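Local coordinates for protein alanine racemase 1 (PDB 4Y2W) that belongs to the alanine racemase family, in which an N-terminal eight-stranded alpha/beta barrel is followed by a C-terminal domain rich in beta strands, at residues V1-T9 / L248-H256; A48-E56 / E73-T81. The protein carries 1 engineered substitution. All blocks are in the same frame, centred on the assembly; numbering follows the deposited sequence.

Interaction 1 (V1-T9 / L248-H256). Engineered in segment 1-9: V1 (natural residue Met).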
ATOM      1  N   VAL A   1      -2.493 -12.639  23.983  1.00 70.72           N
ATOM      2  CA  VAL A   1      -1.576 -11.856  24.872  1.00 71.03           C
ATOM      3  C   VAL A   1      -1.493 -10.398  24.417  1.00 67.63           C
ATOM      4  O   VAL A   1      -1.920 -10.062  23.308  1.00 67.45           O
ATOM      5  CB  VAL A   1      -0.149 -12.465  24.924  1.00 73.03           C
ATOM      6  CG1 VAL A   1      -0.114 -13.691  25.830  1.00 73.35           C
ATOM      7  CG2 VAL A   1       0.358 -12.808  23.527  1.00 72.56           C
ATOM      8  N   LYS A   2      -0.942  -9.545  25.281  1.00 63.48           N
ATOM      9  CA  LYS A   2      -0.766  -8.120  24.980  1.00 59.36           C
ATOM     10  C   LYS A   2       0.186  -7.920  23.797  1.00 55.01           C
ATOM     11  O   LYS A   2      -0.210  -7.401  22.750  1.00 55.38           O
ATOM     12  CB  LYS A   2      -0.231  -7.364  26.203  1.00 60.98           C
ATOM     13  CG  LYS A   2      -1.178  -7.296  27.395  1.00 63.18           C
ATOM     14  CD  LYS A   2      -0.509  -6.602  28.578  1.00 64.76           C
ATOM     15  CE  LYS A   2      -1.298  -6.751  29.875  1.00 65.91           C
ATOM     16  NZ  LYS A   2      -2.519  -5.897  29.925  1.00 65.77           N
ATOM     17  N   PHE A   3       1.438  -8.344  23.968  1.00 49.23           N
ATOM     18  CA  PHE A   3       2.458  -8.200  22.933  1.00 45.21           C
ATOM     19  C   PHE A   3       3.148  -9.530  22.658  1.00 43.70           C
ATOM     20  O   PHE A   3       3.075 -10.457  23.464  1.00 43.20           O
ATOM     21  CB  PHE A   3       3.490  -7.154  23.349  1.00 43.86           C
ATOM     22  CG  PHE A   3       2.920  -5.772  23.498  1.00 42.25           C
ATOM     23  CD1 PHE A   3       2.520  -5.050  22.381  1.00 41.93           C
ATOM     24  CD2 PHE A   3       2.771  -5.198  24.752  1.00 41.40           C
ATOM     25  CE1 PHE A   3       1.989  -3.776  22.512  1.00 41.50           C
ATOM     26  CE2 PHE A   3       2.241  -3.924  24.890  1.00 41.06           C
ATOM     27  CZ  PHE A   3       1.852  -3.212  23.769  1.00 41.25           C
ATOM     28  N   ASP A   4       3.809  -9.612  21.508  1.00 42.66           N
ATOM     29  CA  ASP A   4       4.494 -10.834  21.085  1.00 42.66           C
ATOM     30  C   ASP A   4       5.540 -10.500  20.022  1.00 42.03           C
ATOM     31  O   ASP A   4       5.803  -9.331  19.765  1.00 44.44           O
ATOM     32  CB  ASP A   4       3.476 -11.861  20.564  1.00 42.36           C
ATOM     33  CG  ASP A   4       2.705 -11.367  19.349  1.00 42.19           C
ATOM     34  OD1 ASP A   4       3.141 -10.390  18.706  1.00 41.76           O
ATOM     35  OD2 ASP A   4       1.656 -11.962  19.033  1.00 42.20           O
ATOM     36  N   GLY A   5       6.128 -11.520  19.407  1.00 41.42           N
ATOM     37  CA  GLY A   5       7.145 -11.327  18.377  1.00 41.13           C
ATOM     38  C   GLY A   5       6.705 -10.498  17.185  1.00 40.76           C
ATOM     39  O   GLY A   5       7.518  -9.801  16.584  1.00 42.26           O
ATOM     40  N   VAL A   6       5.422 -10.567  16.843  1.00 39.99           N
ATOM     41  CA  VAL A   6       4.880  -9.856  15.685  1.00 39.25           C
ATOM     42  C   VAL A   6       4.563  -8.405  16.044  1.00 38.68           C
ATOM     43  O   VAL A   6       4.237  -8.099  17.191  1.00 39.02           O
ATOM     44  CB  VAL A   6       3.608 -10.554  15.151  1.00 39.07           C
ATOM     45  CG1 VAL A   6       3.030  -9.811  13.949  1.00 39.45           C
ATOM     46  CG2 VAL A   6       3.919 -11.997  14.776  1.00 38.67           C
ATOM     47  N   ARG A   7       4.662  -7.517  15.056  1.00 37.63           N
ATOM     48  CA  ARG A   7       4.332  -6.103  15.240  1.00 36.65           C
ATOM     49  C   ARG A   7       2.942  -5.945  15.859  1.00 37.20           C
ATOM     50  O   ARG A   7       2.033  -6.717  15.536  1.00 38.29           O
ATOM     51  CB  ARG A   7       4.383  -5.366  13.899  1.00 35.54           C
ATOM     52  CG  ARG A   7       4.131  -3.870  13.991  1.00 34.78           C
ATOM     53  CD  ARG A   7       3.915  -3.265  12.622  1.00 34.48           C
ATOM     54  NE  ARG A   7       3.574  -1.848  12.706  1.00 34.70           N
ATOM     55  CZ  ARG A   7       3.142  -1.106  11.686  1.00 33.83           C
ATOM     56  NH1 ARG A   7       2.982  -1.637  10.478  1.00 33.65           N
ATOM     57  NH2 ARG A   7       2.856   0.173  11.880  1.00 33.53           N
ATOM     58  N   PRO A   8       2.766  -4.947  16.746  1.00 37.21           N
ATOM     59  CA  PRO A   8       1.441  -4.727  17.327  1.00 37.60           C
ATOM     60  C   PRO A   8       0.357  -4.521  16.265  1.00 37.51           C
ATOM     61  O   PRO A   8      -0.652  -5.229  16.276  1.00 37.69           O
ATOM     62  CB  PRO A   8       1.636  -3.469  18.179  1.00 37.66           C
ATOM     63  CG  PRO A   8       3.081  -3.471  18.527  1.00 37.12           C
ATOM     64  CD  PRO A   8       3.773  -4.041  17.329  1.00 37.28           C
ATOM     65  N   THR A   9       0.574  -3.569  15.359  1.00 37.30           N
ATOM     66  CA  THR A   9      -0.336  -3.344  14.237  1.00 37.09           C
ATOM     67  C   THR A   9      -0.220  -4.521  13.272  1.00 37.95           C
ATOM     68  O   THR A   9       0.869  -4.811  12.780  1.00 37.74           O
ATOM     69  CB  THR A   9      -0.016  -2.023  13.513  1.00 36.47           C
ATOM     70  OG1 THR A   9      -0.349  -0.924  14.367  1.00 36.25           O
ATOM     71  CG2 THR A   9      -0.800  -1.889  12.219  1.00 36.87           C
ATOM     72  N   LEU A 248     -10.779 -11.330   7.520  1.00 42.09           N
ATOM     73  CA  LEU A 248      -9.669 -10.471   7.929  1.00 41.72           C
ATOM     74  C   LEU A 248     -10.030  -9.587   9.112  1.00 42.18           C
ATOM     75  O   LEU A 248     -11.095  -8.971   9.127  1.00 42.53           O
ATOM     76  CB  LEU A 248      -9.242  -9.584   6.764  1.00 40.76           C
ATOM     77  CG  LEU A 248      -8.101  -8.599   7.038  1.00 40.33           C
ATOM     78  CD1 LEU A 248      -7.246  -8.434   5.790  1.00 40.11           C
ATOM     79  CD2 LEU A 248      -8.602  -7.248   7.538  1.00 40.51           C
ATOM     80  N   ARG A 249      -9.128  -9.514  10.090  1.00 42.46           N
ATOM     81  CA  ARG A 249      -9.232  -8.528  11.166  1.00 42.73           C
ATOM     82  C   ARG A 249      -7.985  -7.641  11.193  1.00 41.67           C
ATOM     83  O   ARG A 249      -6.884  -8.111  11.483  1.00 42.34           O
ATOM     84  CB  ARG A 249      -9.425  -9.207  12.521  1.00 43.17           C
ATOM     85  CG  ARG A 249     -10.732  -9.970  12.661  1.00 44.23           C
ATOM     86  CD  ARG A 249     -11.223  -9.943  14.101  1.00 45.12           C
ATOM     87  NE  ARG A 249     -10.170 -10.334  15.038  1.00 45.49           N
ATOM     88  CZ  ARG A 249     -10.076  -9.934  16.307  1.00 45.31           C
ATOM     89  NH1 ARG A 249     -10.971  -9.109  16.847  1.00 44.75           N
ATOM     90  NH2 ARG A 249      -9.062 -10.363  17.049  1.00 46.43           N
ATOM     91  N   PHE A 250      -8.168  -6.361  10.881  1.00 39.96           N
ATOM     92  CA  PHE A 250      -7.086  -5.383  10.888  1.00 39.04           C
ATOM     93  C   PHE A 250      -7.031  -4.780  12.284  1.00 38.14           C
ATOM     94  O   PHE A 250      -7.934  -4.049  12.675  1.00 37.67           O
ATOM     95  CB  PHE A 250      -7.357  -4.311   9.823  1.00 38.86           C
ATOM     96  CG  PHE A 250      -6.205  -3.376   9.552  1.00 38.80           C
ATOM     97  CD1 PHE A 250      -4.924  -3.608  10.049  1.00 38.95           C
ATOM     98  CD2 PHE A 250      -6.408  -2.263   8.744  1.00 38.76           C
ATOM     99  CE1 PHE A 250      -3.886  -2.735   9.773  1.00 38.82           C
ATOM    100  CE2 PHE A 250      -5.374  -1.390   8.463  1.00 39.24           C
ATOM    101  CZ  PHE A 250      -4.110  -1.626   8.978  1.00 39.05           C
ATOM    102  N   THR A 251      -5.981  -5.108  13.037  1.00 37.61           N
ATOM    103  CA  THR A 251      -5.908  -4.762  14.456  1.00 37.49           C
ATOM    104  C   THR A 251      -4.599  -4.073  14.846  1.00 37.16           C
ATOM    105  O   THR A 251      -3.597  -4.156  14.130  1.00 37.52           O
ATOM    106  CB  THR A 251      -6.078  -6.019  15.331  1.00 37.90           C
ATOM    107  OG1 THR A 251      -4.872  -6.792  15.318  1.00 37.78           O
ATOM    108  CG2 THR A 251      -7.240  -6.876  14.825  1.00 38.12           C
ATOM    109  N   THR A 252      -4.629  -3.390  15.989  1.00 35.98           N
ATOM    110  CA  THR A 252      -3.437  -2.786  16.590  1.00 35.43           C
ATOM    111  C   THR A 252      -3.563  -2.765  18.115  1.00 35.65           C
ATOM    112  O   THR A 252      -4.511  -3.321  18.668  1.00 35.51           O
ATOM    113  CB  THR A 252      -3.187  -1.364  16.058  1.00 35.09           C
ATOM    114  OG1 THR A 252      -1.926  -0.893  16.541  1.00 35.17           O
ATOM    115  CG2 THR A 252      -4.285  -0.404  16.494  1.00 35.23           C
ATOM    116  N   ARG A 253      -2.606  -2.131  18.792  1.00 35.84           N
ATOM    117  CA  ARG A 253      -2.561  -2.158  20.254  1.00 36.59           C
ATOM    118  C   ARG A 253      -2.428  -0.772  20.870  1.00 36.55           C
ATOM    119  O   ARG A 253      -1.918   0.158  20.243  1.00 36.14           O
ATOM    120  CB  ARG A 253      -1.395  -3.023  20.732  1.00 37.32           C
ATOM    121  CG  ARG A 253      -1.447  -4.468  20.265  1.00 37.77           C
ATOM    122  CD  ARG A 253      -2.469  -5.278  21.041  1.00 38.24           C
ATOM    123  NE  ARG A 253      -2.847  -6.492  20.319  1.00 39.32           N
ATOM    124  CZ  ARG A 253      -3.414  -7.568  20.864  1.00 39.39           C
ATOM    125  NH1 ARG A 253      -3.684  -7.625  22.170  1.00 38.84           N
ATOM    126  NH2 ARG A 253      -3.705  -8.606  20.093  1.00 39.94           N
ATOM    127  N   VAL A 254      -2.879  -0.651  22.117  1.00 36.20           N
ATOM    128  CA  VAL A 254      -2.703   0.583  22.864  1.00 36.23           C
ATOM    129  C   VAL A 254      -1.237   0.659  23.277  1.00 35.97           C
ATOM    130  O   VAL A 254      -0.699  -0.262  23.898  1.00 35.90           O
ATOM    131  CB  VAL A 254      -3.632   0.669  24.094  1.00 37.06           C
ATOM    132  CG1 VAL A 254      -3.397   1.973  24.846  1.00 36.88           C
ATOM    133  CG2 VAL A 254      -5.093   0.568  23.668  1.00 37.55           C
ATOM    134  N   VAL A 255      -0.602   1.761  22.899  1.00 35.40           N
ATOM    135  CA  VAL A 255       0.832   1.957  23.067  1.00 34.87           C
ATOM    136  C   VAL A 255       1.143   3.079  24.066  1.00 34.27           C
ATOM    137  O   VAL A 255       2.244   3.135  24.612  1.00 34.21           O
ATOM    138  CB  VAL A 255       1.476   2.200  21.669  1.00 35.17           C
ATOM    139  CG1 VAL A 255       2.457   3.368  21.643  1.00 35.53           C
ATOM    140  CG2 VAL A 255       2.116   0.918  21.153  1.00 34.63           C
ATOM    141  N   HIS A 256       0.179   3.958  24.315  1.00 34.03           N
ATOM    142  CA  HIS A 256       0.368   5.043  25.270  1.00 34.86           C
ATOM    143  C   HIS A 256      -0.969   5.580  25.750  1.00 35.72           C
ATOM    144  O   HIS A 256      -1.883   5.757  24.953  1.00 36.10           O
ATOM    145  CB  HIS A 256       1.178   6.167  24.629  1.00 34.57           C
ATOM    146  CG  HIS A 256       1.384   7.352  25.521  1.00 34.69           C
ATOM    147  ND1 HIS A 256       1.926   7.249  26.784  1.00 34.44           N
ATOM    148  CD2 HIS A 256       1.135   8.669  25.324  1.00 34.72           C
ATOM    149  CE1 HIS A 256       2.000   8.451  27.328  1.00 34.66           C
ATOM    150  NE2 HIS A 256       1.527   9.329  26.462  1.00 34.96           N
TER

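Interaction 2 (A48-E56 / E73-T81)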
ATOM      1  N   ALA A  48      -1.101 -14.005  -0.767  1.00 40.25           N
ATOM      2  CA  ALA A  48      -1.416 -15.017  -1.773  1.00 41.21           C
ATOM      3  C   ALA A  48      -0.872 -16.392  -1.407  1.00 42.42           C
ATOM      4  O   ALA A  48      -1.576 -17.390  -1.542  1.00 43.34           O
ATOM      5  CB  ALA A  48      -0.888 -14.589  -3.134  1.00 41.34           C
ATOM      6  N   SER A  49       0.375 -16.442  -0.946  1.00 43.96           N
ATOM      7  CA  SER A  49       1.014 -17.708  -0.584  1.00 44.80           C
ATOM      8  C   SER A  49       0.098 -18.588   0.251  1.00 44.66           C
ATOM      9  O   SER A  49      -0.253 -19.691  -0.161  1.00 45.52           O
ATOM     10  CB  SER A  49       2.318 -17.464   0.177  1.00 45.04           C
ATOM     11  OG  SER A  49       3.302 -16.918  -0.684  1.00 46.48           O
ATOM     12  N   TYR A  50      -0.296 -18.087   1.417  1.00 44.73           N
ATOM     13  CA  TYR A  50      -1.104 -18.873   2.351  1.00 44.71           C
ATOM     14  C   TYR A  50      -2.524 -19.117   1.831  1.00 44.34           C
ATOM     15  O   TYR A  50      -3.044 -20.227   1.947  1.00 43.87           O
ATOM     16  CB  TYR A  50      -1.129 -18.217   3.739  1.00 44.70           C
ATOM     17  CG  TYR A  50      -0.002 -18.676   4.645  1.00 44.84           C
ATOM     18  CD1 TYR A  50       1.234 -18.035   4.638  1.00 44.43           C
ATOM     19  CD2 TYR A  50      -0.170 -19.765   5.504  1.00 45.17           C
ATOM     20  CE1 TYR A  50       2.266 -18.458   5.460  1.00 44.29           C
ATOM     21  CE2 TYR A  50       0.853 -20.193   6.331  1.00 44.79           C
ATOM     22  CZ  TYR A  50       2.071 -19.536   6.304  1.00 45.01           C
ATOM     23  OH  TYR A  50       3.091 -19.957   7.127  1.00 45.97           O
ATOM     24  N   VAL A  51      -3.138 -18.089   1.252  1.00 43.93           N
ATOM     25  CA  VAL A  51      -4.495 -18.207   0.713  1.00 43.63           C
ATOM     26  C   VAL A  51      -4.546 -19.232  -0.422  1.00 43.74           C
ATOM     27  O   VAL A  51      -5.458 -20.055  -0.481  1.00 42.11           O
ATOM     28  CB  VAL A  51      -5.030 -16.842   0.226  1.00 43.72           C
ATOM     29  CG1 VAL A  51      -6.311 -17.001  -0.582  1.00 44.24           C
ATOM     30  CG2 VAL A  51      -5.270 -15.919   1.410  1.00 43.78           C
ATOM     31  N   ALA A  52      -3.561 -19.184  -1.314  1.00 44.60           N
ATOM     32  CA  ALA A  52      -3.477 -20.140  -2.415  1.00 45.55           C
ATOM     33  C   ALA A  52      -3.222 -21.548  -1.892  1.00 46.87           C
ATOM     34  O   ALA A  52      -3.834 -22.508  -2.353  1.00 46.11           O
ATOM     35  CB  ALA A  52      -2.384 -19.735  -3.393  1.00 45.12           C
ATOM     36  N   LYS A  53      -2.316 -21.660  -0.925  1.00 50.17           N
ATOM     37  CA  LYS A  53      -1.991 -22.943  -0.307  1.00 52.34           C
ATOM     38  C   LYS A  53      -3.257 -23.612   0.224  1.00 51.49           C
ATOM     39  O   LYS A  53      -3.504 -24.784  -0.056  1.00 52.71           O
ATOM     40  CB  LYS A  53      -0.974 -22.757   0.833  1.00 54.18           C
ATOM     41  CG  LYS A  53      -0.420 -24.055   1.420  1.00 56.83           C
ATOM     42  CD  LYS A  53      -0.123 -23.924   2.914  1.00 58.77           C
ATOM     43  CE  LYS A  53       0.306 -25.244   3.552  1.00 59.13           C
ATOM     44  NZ  LYS A  53       1.786 -25.423   3.561  1.00 59.34           N
ATOM     45  N   PHE A  54      -4.061 -22.858   0.967  1.00 50.24           N
ATOM     46  CA  PHE A  54      -5.241 -23.420   1.627  1.00 50.01           C
ATOM     47  C   PHE A  54      -6.443 -23.623   0.700  1.00 50.87           C
ATOM     48  O   PHE A  54      -7.263 -24.513   0.943  1.00 51.62           O
ATOM     49  CB  PHE A  54      -5.615 -22.597   2.867  1.00 49.43           C
ATOM     50  CG  PHE A  54      -4.905 -23.050   4.110  1.00 49.06           C
ATOM     51  CD1 PHE A  54      -3.551 -22.799   4.282  1.00 48.93           C
ATOM     52  CD2 PHE A  54      -5.578 -23.770   5.088  1.00 49.34           C
ATOM     53  CE1 PHE A  54      -2.888 -23.238   5.418  1.00 49.48           C
ATOM     54  CE2 PHE A  54      -4.921 -24.212   6.226  1.00 48.84           C
ATOM     55  CZ  PHE A  54      -3.574 -23.947   6.391  1.00 48.62           C
ATOM     56  N   LEU A  55      -6.552 -22.819  -0.356  1.00 50.77           N
ATOM     57  CA  LEU A  55      -7.581 -23.043  -1.377  1.00 50.66           C
ATOM     58  C   LEU A  55      -7.217 -24.229  -2.281  1.00 52.55           C
ATOM     59  O   LEU A  55      -8.104 -24.930  -2.780  1.00 53.12           O
ATOM     60  CB  LEU A  55      -7.817 -21.778  -2.207  1.00 49.88           C
ATOM     61  CG  LEU A  55      -8.504 -20.615  -1.482  1.00 49.30           C
ATOM     62  CD1 LEU A  55      -8.540 -19.384  -2.375  1.00 49.04           C
ATOM     63  CD2 LEU A  55      -9.909 -20.984  -1.033  1.00 49.14           C
ATOM     64  N   GLU A  56      -5.919 -24.459  -2.480  1.00 53.29           N
ATOM     65  CA  GLU A  56      -5.448 -25.640  -3.206  1.00 54.29           C
ATOM     66  C   GLU A  56      -5.793 -26.935  -2.459  1.00 55.04           C
ATOM     67  O   GLU A  56      -6.163 -27.925  -3.089  1.00 55.10           O
ATOM     68  CB  GLU A  56      -3.939 -25.558  -3.459  1.00 54.65           C
ATOM     69  CG  GLU A  56      -3.379 -26.714  -4.274  1.00 55.62           C
ATOM     70  CD  GLU A  56      -1.906 -26.543  -4.605  1.00 56.75           C
ATOM     71  OE1 GLU A  56      -1.123 -26.222  -3.687  1.00 57.63           O
ATOM     72  OE2 GLU A  56      -1.528 -26.740  -5.779  1.00 56.84           O
ATOM     73  N   GLU A  73       4.985 -15.824  -8.338  1.00 45.57           N
ATOM     74  CA  GLU A  73       5.115 -15.921  -6.880  1.00 46.77           C
ATOM     75  C   GLU A  73       4.460 -17.198  -6.361  1.00 48.31           C
ATOM     76  O   GLU A  73       5.006 -17.875  -5.489  1.00 50.41           O
ATOM     77  CB  GLU A  73       4.484 -14.705  -6.192  1.00 46.60           C
ATOM     78  CG  GLU A  73       4.546 -14.732  -4.666  1.00 45.09           C
ATOM     79  CD  GLU A  73       3.732 -13.627  -4.015  1.00 44.48           C
ATOM     80  OE1 GLU A  73       2.845 -13.049  -4.678  1.00 44.34           O
ATOM     81  OE2 GLU A  73       3.970 -13.340  -2.825  1.00 43.64           O
ATOM     82  N   LEU A  74       3.290 -17.520  -6.905  1.00 49.19           N
ATOM     83  CA  LEU A  74       2.559 -18.720  -6.507  1.00 50.68           C
ATOM     84  C   LEU A  74       3.300 -20.007  -6.887  1.00 51.57           C
ATOM     85  O   LEU A  74       3.355 -20.947  -6.092  1.00 53.27           O
ATOM     86  CB  LEU A  74       1.155 -18.712  -7.116  1.00 51.13           C
ATOM     87  CG  LEU A  74       0.227 -17.607  -6.606  1.00 50.97           C
ATOM     88  CD1 LEU A  74      -1.025 -17.512  -7.465  1.00 51.14           C
ATOM     89  CD2 LEU A  74      -0.130 -17.838  -5.143  1.00 51.27           C
ATOM     90  N   ARG A  75       3.870 -20.042  -8.092  1.00 51.60           N
ATOM     91  CA  ARG A  75       4.664 -21.195  -8.545  1.00 51.71           C
ATOM     92  C   ARG A  75       5.939 -21.387  -7.712  1.00 52.47           C
ATOM     93  O   ARG A  75       6.318 -22.520  -7.402  1.00 50.76           O
ATOM     94  CB  ARG A  75       5.021 -21.065 -10.030  1.00 50.72           C
ATOM     95  CG  ARG A  75       3.868 -21.367 -10.978  1.00 49.82           C
ATOM     96  CD  ARG A  75       3.658 -22.866 -11.161  1.00 49.09           C
ATOM     97  NE  ARG A  75       2.652 -23.157 -12.189  1.00 48.13           N
ATOM     98  CZ  ARG A  75       1.375 -23.473 -11.963  1.00 47.68           C
ATOM     99  NH1 ARG A  75       0.886 -23.563 -10.730  1.00 47.11           N
ATOM    100  NH2 ARG A  75       0.569 -23.707 -12.993  1.00 47.85           N
ATOM    101  N   GLU A  76       6.582 -20.282  -7.343  1.00 54.74           N
ATOM    102  CA  GLU A  76       7.780 -20.324  -6.497  1.00 58.08           C
ATOM    103  C   GLU A  76       7.497 -21.030  -5.161  1.00 58.86           C
ATOM    104  O   GLU A  76       8.377 -21.688  -4.604  1.00 57.45           O
ATOM    105  CB  GLU A  76       8.321 -18.905  -6.251  1.00 60.72           C
ATOM    106  CG  GLU A  76       9.840 -18.806  -6.122  1.00 63.00           C
ATOM    107  CD  GLU A  76      10.380 -19.343  -4.804  1.00 65.18           C
ATOM    108  OE1 GLU A  76      11.269 -20.223  -4.843  1.00 67.18           O
ATOM    109  OE2 GLU A  76       9.920 -18.889  -3.731  1.00 65.78           O
ATOM    110  N   LYS A  77       6.267 -20.903  -4.662  1.00 60.00           N
ATOM    111  CA  LYS A  77       5.868 -21.536  -3.400  1.00 61.30           C
ATOM    112  C   LYS A  77       5.185 -22.904  -3.567  1.00 59.86           C
ATOM    113  O   LYS A  77       4.516 -23.381  -2.649  1.00 58.41           O
ATOM    114  CB  LYS A  77       4.981 -20.578  -2.593  1.00 63.10           C
ATOM    115  CG  LYS A  77       5.719 -19.342  -2.091  1.00 65.20           C
ATOM    116  CD  LYS A  77       6.683 -19.677  -0.955  1.00 66.63           C
ATOM    117  CE  LYS A  77       7.677 -18.554  -0.699  1.00 67.46           C
ATOM    118  NZ  LYS A  77       7.015 -17.314  -0.209  1.00 67.88           N
ATOM    119  N   GLY A  78       5.370 -23.539  -4.723  1.00 59.80           N
ATOM    120  CA  GLY A  78       4.928 -24.922  -4.934  1.00 59.72           C
ATOM    121  C   GLY A  78       3.449 -25.115  -5.221  1.00 58.46           C
ATOM    122  O   GLY A  78       2.906 -26.198  -4.988  1.00 57.29           O
ATOM    123  N   ILE A  79       2.794 -24.077  -5.736  1.00 57.87           N
ATOM    124  CA  ILE A  79       1.384 -24.175  -6.110  1.00 57.62           C
ATOM    125  C   ILE A  79       1.276 -24.897  -7.457  1.00 56.10           C
ATOM    126  O   ILE A  79       1.843 -24.447  -8.454  1.00 55.03           O
ATOM    127  CB  ILE A  79       0.717 -22.782  -6.184  1.00 57.86           C
ATOM    128  CG1 ILE A  79       0.756 -22.085  -4.814  1.00 56.92           C
ATOM    129  CG2 ILE A  79      -0.718 -22.892  -6.683  1.00 58.20           C
ATOM    130  CD1 ILE A  79      -0.143 -22.693  -3.755  1.00 56.76           C
ATOM    131  N   LYS A  80       0.565 -26.023  -7.459  1.00 55.61           N
ATOM    132  CA  LYS A  80       0.386 -26.866  -8.650  1.00 54.74           C
ATOM    133  C   LYS A  80      -0.841 -26.456  -9.459  1.00 52.26           C
ATOM    134  O   LYS A  80      -0.870 -26.629 -10.678  1.00 52.22           O
ATOM    135  CB  LYS A  80       0.229 -28.335  -8.245  1.00 56.43           C
ATOM    136  CG  LYS A  80       1.371 -28.903  -7.414  1.00 58.43           C
ATOM    137  CD  LYS A  80       0.958 -30.205  -6.737  1.00 60.08           C
ATOM    138  CE  LYS A  80       2.001 -30.678  -5.735  1.00 61.29           C
ATOM    139  NZ  LYS A  80       3.302 -31.011  -6.379  1.00 61.75           N
ATOM    140  N   THR A  81      -1.855 -25.936  -8.766  1.00 49.63           N
ATOM    141  CA  THR A  81      -3.095 -25.468  -9.383  1.00 47.50           C
ATOM    142  C   THR A  81      -2.816 -24.617 -10.629  1.00 47.30           C
ATOM    143  O   THR A  81      -1.880 -23.817 -10.625  1.00 48.15           O
ATOM    144  CB  THR A  81      -3.913 -24.623  -8.378  1.00 46.50           C
ATOM    145  OG1 THR A  81      -4.039 -25.330  -7.137  1.00 44.46           O
ATOM    146  CG2 THR A  81      -5.304 -24.315  -8.912  1.00 46.79           C
TER

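Interaction 1 (V1-T9 / L248-H256)
One hydrogen bond joins the N-terminal loop 1-9 directly to strand 248-253: the hydroxyl of T252 donates from OG1 to T9 OG1 over 2.7 Å. The two threonine side chains lie side by side and point the same way. In T252, OG1 stands anti to the backbone N (chi1 -173°), which carries it across to the loop. T9 OG1 is also bonded to the carbonyl oxygen of P284, so this hydroxyl links the loop to two places in the C-terminal half. A weaker polar contact lies next to it, where T9 CA is 3.4 Å from T251 O in a CA-H...O contact.

R253 brings charge to the other end of the loop. Its chain bends at chi2 (-76°), bringing the guanidinium alongside the carbonyls of the first residues, and K2 O sits over one of its faces, 3.5 Å from R253 NH1. V1, an engineered residue and poorly ordered, places its carbonyl oxygen nearby, but the angle is too poor for a hydrogen bond; R253 NH1 instead bonds to G332 O.

Apolar contacts accompany these polar ones. P8 CB rests on R253 CG at 3.9 Å, and F3 CE1 meets R253 CB at 3.9 Å, ring and arginine chain running past each other in opposite directions. The same ring turns its edge to V254 O, while its other neighbours include P90 of the second subunit. Beside the threonine pair, T9 CG2 reaches F250 CE1 at 4.0 Å.

The aliphatic part of R253 thus serves as packing surface while its guanidinium lies among backbone carbonyls. Their partial negative charge probably favours the cation, and the loop is held by packing on R253 at one end and by the T9 hydroxyl at the other, just before strand 10-14 pairs with 248-260.

Interaction 2 (A48-E56 / E73-T81)
E56 OE2 receives three hydrogen bonds from the turn that follows helix 68-76. The amide of K80 donates to E56 OE2 over 2.8 Å (144° at the hydrogen), approaching on the syn side, and T81 N donates to the same oxygen over 3.1 Å on the anti side. T81 OG1 adds a third bond from above the carboxylate plane. The E56 chain is extended, with CG anti to the backbone N (chi1 -177°), which takes the carboxylate from the helix to the turn. R75 braces that turn from within its own segment, R75 NH1 bonding to T81 O at 2.8 Å and also to I79 O.

Helix 68-76 ends in a Schellman motif, with G78, at positive phi, as its C-prime residue, I79 N bonded to L74 O and G78 N to R75 O. This brings I79 back toward the other helix, where I79 CD1 packs on A52 CB at 3.7 Å. L74 CD2 rests against both A52 CB and A48 CB, the latter at 3.9 Å. At the solvent-facing border, K77 CG lies 3.7 Å from S49 OG.

Helices 48-58 and 68-76 are successive outer helices of the alpha/beta barrel, linked through strand 62-65. F63 of that strand underlies A52 and T81, V65 underlies L74, and helix 15-28 flanks helix 48-58 through V51 and L55.

Overall arrangement
Interaction 1 ties the start of the chain to strand 248-260, whereas interaction 2 lies wholly on the barrel; their centres are 27 Å apart and their nearest atoms about 9 Å apart. Along the sequence, interaction 2 is nested inside the loop closed by interaction 1. Strand 372-376 connects their surroundings: it pairs with strand 10-14, into which segment 1-9 leads, and its Y374 stacks on Y50 of helix 48-58. A bound alanine is about 14 Å from the side chain of T9. Helix 40-45, carrying the pocket residues K40 and Y44, shortly precedes A48. Both contacts reach the second subunit, F3 packing on its P90 and E73 forming a salt bridge with its R368.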